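Local coordinates for kappa-carrageenase (Zobellia galactanivorans, PDB 5OCR), which probably hydrolyses kappa-carrageenan, through the family 16 glycoside hydrolase domain that makes up this chain, at residues M72-N77 with I256-D261. Residues are numbered along the deposited sequence; the frame is centred on the assembly and turned at random.
Sequences MRHNAN and INPETD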
loop_
_atom_site.group_PDB
_atom_site.type_symbol
_atom_site.label_atom_id
_atom_site.label_comp_id
_atom_site.label_asym_id
_atom_site.label_seq_id
_atom_site.Cartn_x
_atom_site.Cartn_y
_atom_site.Cartn_z
ATOM N N MET A 72 -13.152 2.212 4.421
ATOM C CA MET A 72 -13.124 1.309 5.607
ATOM C C MET A 72 -14.476 1.398 6.309
ATOM O O MET A 72 -14.901 2.488 6.661
ATOM C CB MET A 72 -12.014 1.794 6.558
ATOM C CG MET A 72 -11.860 0.889 7.808
ATOM S SD MET A 72 -11.205 -0.715 7.382
ATOM C CE MET A 72 -9.528 -0.249 6.775
ATOM N N ARG A 73 -15.174 0.261 6.491
ATOM C CA ARG A 73 -16.528 0.277 7.094
ATOM C C ARG A 73 -16.538 -0.623 8.315
ATOM O O ARG A 73 -15.798 -1.631 8.387
ATOM C CB ARG A 73 -17.555 -0.333 6.123
ATOM C CG ARG A 73 -17.788 0.631 4.957
ATOM C CD ARG A 73 -18.980 0.170 4.153
ATOM N NE ARG A 73 -18.952 0.849 2.845
ATOM C CZ ARG A 73 -19.317 2.105 2.626
ATOM N NH1 ARG A 73 -19.773 2.864 3.641
ATOM N NH2 ARG A 73 -19.243 2.615 1.389
ATOM N N HIS A 74 -17.373 -0.284 9.286
ATOM C CA HIS A 74 -17.475 -1.114 10.498
ATOM C C HIS A 74 -18.546 -2.146 10.240
ATOM O O HIS A 74 -19.655 -1.809 9.779
ATOM C CB HIS A 74 -17.913 -0.204 11.677
ATOM C CG HIS A 74 -18.079 -0.919 12.982
ATOM N ND1 HIS A 74 -18.961 -0.473 13.919
ATOM C CD2 HIS A 74 -17.375 -1.954 13.559
ATOM C CE1 HIS A 74 -18.868 -1.291 15.018
ATOM N NE2 HIS A 74 -17.924 -2.175 14.805
ATOM N N ASN A 75 -18.266 -3.402 10.578
ATOM C CA ASN A 75 -19.304 -4.447 10.401
ATOM C C ASN A 75 -20.614 -4.102 11.151
ATOM O O ASN A 75 -20.584 -3.718 12.321
ATOM C CB ASN A 75 -18.833 -5.816 10.851
ATOM C CG ASN A 75 -17.611 -6.298 10.078
ATOM O OD1 ASN A 75 -17.186 -5.677 9.099
ATOM N ND2 ASN A 75 -17.066 -7.417 10.500
ATOM N N ALA A 76 -21.730 -4.217 10.441
ATOM C CA ALA A 76 -23.076 -4.079 11.037
ATOM C C ALA A 76 -23.122 -4.806 12.385
ATOM O O ALA A 76 -22.664 -5.976 12.511
ATOM C CB ALA A 76 -24.161 -4.638 10.110
ATOM N N ASN A 77 -23.604 -4.092 13.418
ATOM C CA ASN A 77 -23.848 -4.699 14.770
ATOM C C ASN A 77 -22.522 -5.039 15.537
ATOM O O ASN A 77 -22.528 -5.677 16.605
ATOM C CB ASN A 77 -24.735 -5.962 14.641
ATOM C CG ASN A 77 -26.007 -5.718 13.831
ATOM O OD1 ASN A 77 -26.606 -4.661 13.896
ATOM N ND2 ASN A 77 -26.436 -6.690 13.119
ATOM N N ILE A 256 -8.671 -5.383 17.181
ATOM C CA ILE A 256 -9.218 -4.969 18.534
ATOM C C ILE A 256 -10.722 -4.815 18.365
ATOM O O ILE A 256 -11.192 -4.229 17.396
ATOM C CB ILE A 256 -8.544 -3.636 18.981
ATOM C CG1 ILE A 256 -7.004 -3.826 18.985
ATOM C CG2 ILE A 256 -9.157 -3.061 20.257
ATOM C CD1 ILE A 256 -6.239 -2.778 19.742
ATOM N N ASN A 257 -11.516 -5.374 19.271
ATOM C CA ASN A 257 -12.920 -5.113 19.269
ATOM C C ASN A 257 -13.180 -3.646 19.652
ATOM O O ASN A 257 -12.853 -3.233 20.789
ATOM C CB ASN A 257 -13.597 -6.068 20.269
ATOM C CG ASN A 257 -15.088 -5.899 20.343
ATOM O OD1 ASN A 257 -15.681 -4.910 19.907
ATOM N ND2 ASN A 257 -15.736 -6.913 20.965
ATOM N N PRO A 258 -13.717 -2.851 18.682
ATOM C CA PRO A 258 -13.881 -1.478 18.990
ATOM C C PRO A 258 -14.828 -1.183 20.108
ATOM O O PRO A 258 -14.684 -0.113 20.660
ATOM C CB PRO A 258 -14.161 -0.823 17.613
ATOM C CG PRO A 258 -14.893 -1.889 16.857
ATOM C CD PRO A 258 -14.282 -3.187 17.354
ATOM N N GLU A 259 -15.667 -2.151 20.592
ATOM C CA GLU A 259 -16.446 -1.984 21.860
ATOM C C GLU A 259 -15.746 -2.384 23.193
ATOM O O GLU A 259 -16.315 -2.304 24.296
ATOM C CB GLU A 259 -17.820 -2.658 21.780
ATOM C CG GLU A 259 -18.481 -2.670 20.400
ATOM C CD GLU A 259 -18.893 -1.309 19.834
ATOM O OE1 GLU A 259 -18.992 -0.339 20.614
ATOM O OE2 GLU A 259 -19.157 -1.206 18.595
ATOM N N THR A 260 -14.507 -2.821 23.095
ATOM C CA THR A 260 -13.712 -3.145 24.277
ATOM C C THR A 260 -12.587 -2.182 24.547
ATOM O O THR A 260 -11.820 -2.437 25.477
ATOM C CB THR A 260 -12.981 -4.498 24.121
ATOM O OG1 THR A 260 -11.990 -4.424 23.013
ATOM C CG2 THR A 260 -14.000 -5.566 23.951
ATOM N N ASP A 261 -12.435 -1.141 23.734
ATOM C CA ASP A 261 -11.289 -0.222 23.889
ATOM C C ASP A 261 -11.745 1.219 23.724
ATOM O O ASP A 261 -12.388 1.533 22.719
ATOM C CB ASP A 261 -10.187 -0.639 22.891
ATOM C CG ASP A 261 -9.095 0.385 22.757
ATOM O OD1 ASP A 261 -8.098 0.247 23.496
ATOM O OD2 ASP A 261 -9.207 1.345 21.974
#
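The imidazole of His74 reaches across to Pro258 and Glu259 and is the one side chain of 72-77 that touches 256-261. Its CG lies anti to the backbone N (chi1 179°), which sends the ring out from the end of strand 67-74. NE2 leads at Pro258 and comes within 3.7 Å of Pro258 CG, with the proline ring lying obliquely to the imidazole. Glu259 arrives differently. Its chain bends at chi2, and OE2 sits at the ring edge, 3.6 Å from His74 CE1. The carboxylate plane is turned 44° from the imidazole. OE2 stays 4.1 Å from His74 NE2, and the hydrogen bond of that nitrogen goes to Asn78 OD1. The contact lies at the periphery of the beta-jellyroll of family GH16, where a strand end meets the loop between strand 252-255 and helix 262-267. Within that loop Asn257 forms an Asx turn: Glu259 N donates to Asn257 OD1 over 2.8 Å, from above the carbonyl plane. Asn257 O takes two bonds from Thr260, one from N and one from OG1. Asn78 ND2 also donates to Asn257 OD1, so Asn78 bridges the histidine and the turn. An alanine in place of His74 would remove the imidazole and is likely to leave Asn78 OD1 without this partner and Pro258 CG less covered. Phe86 meets both the His74 ring and Pro258.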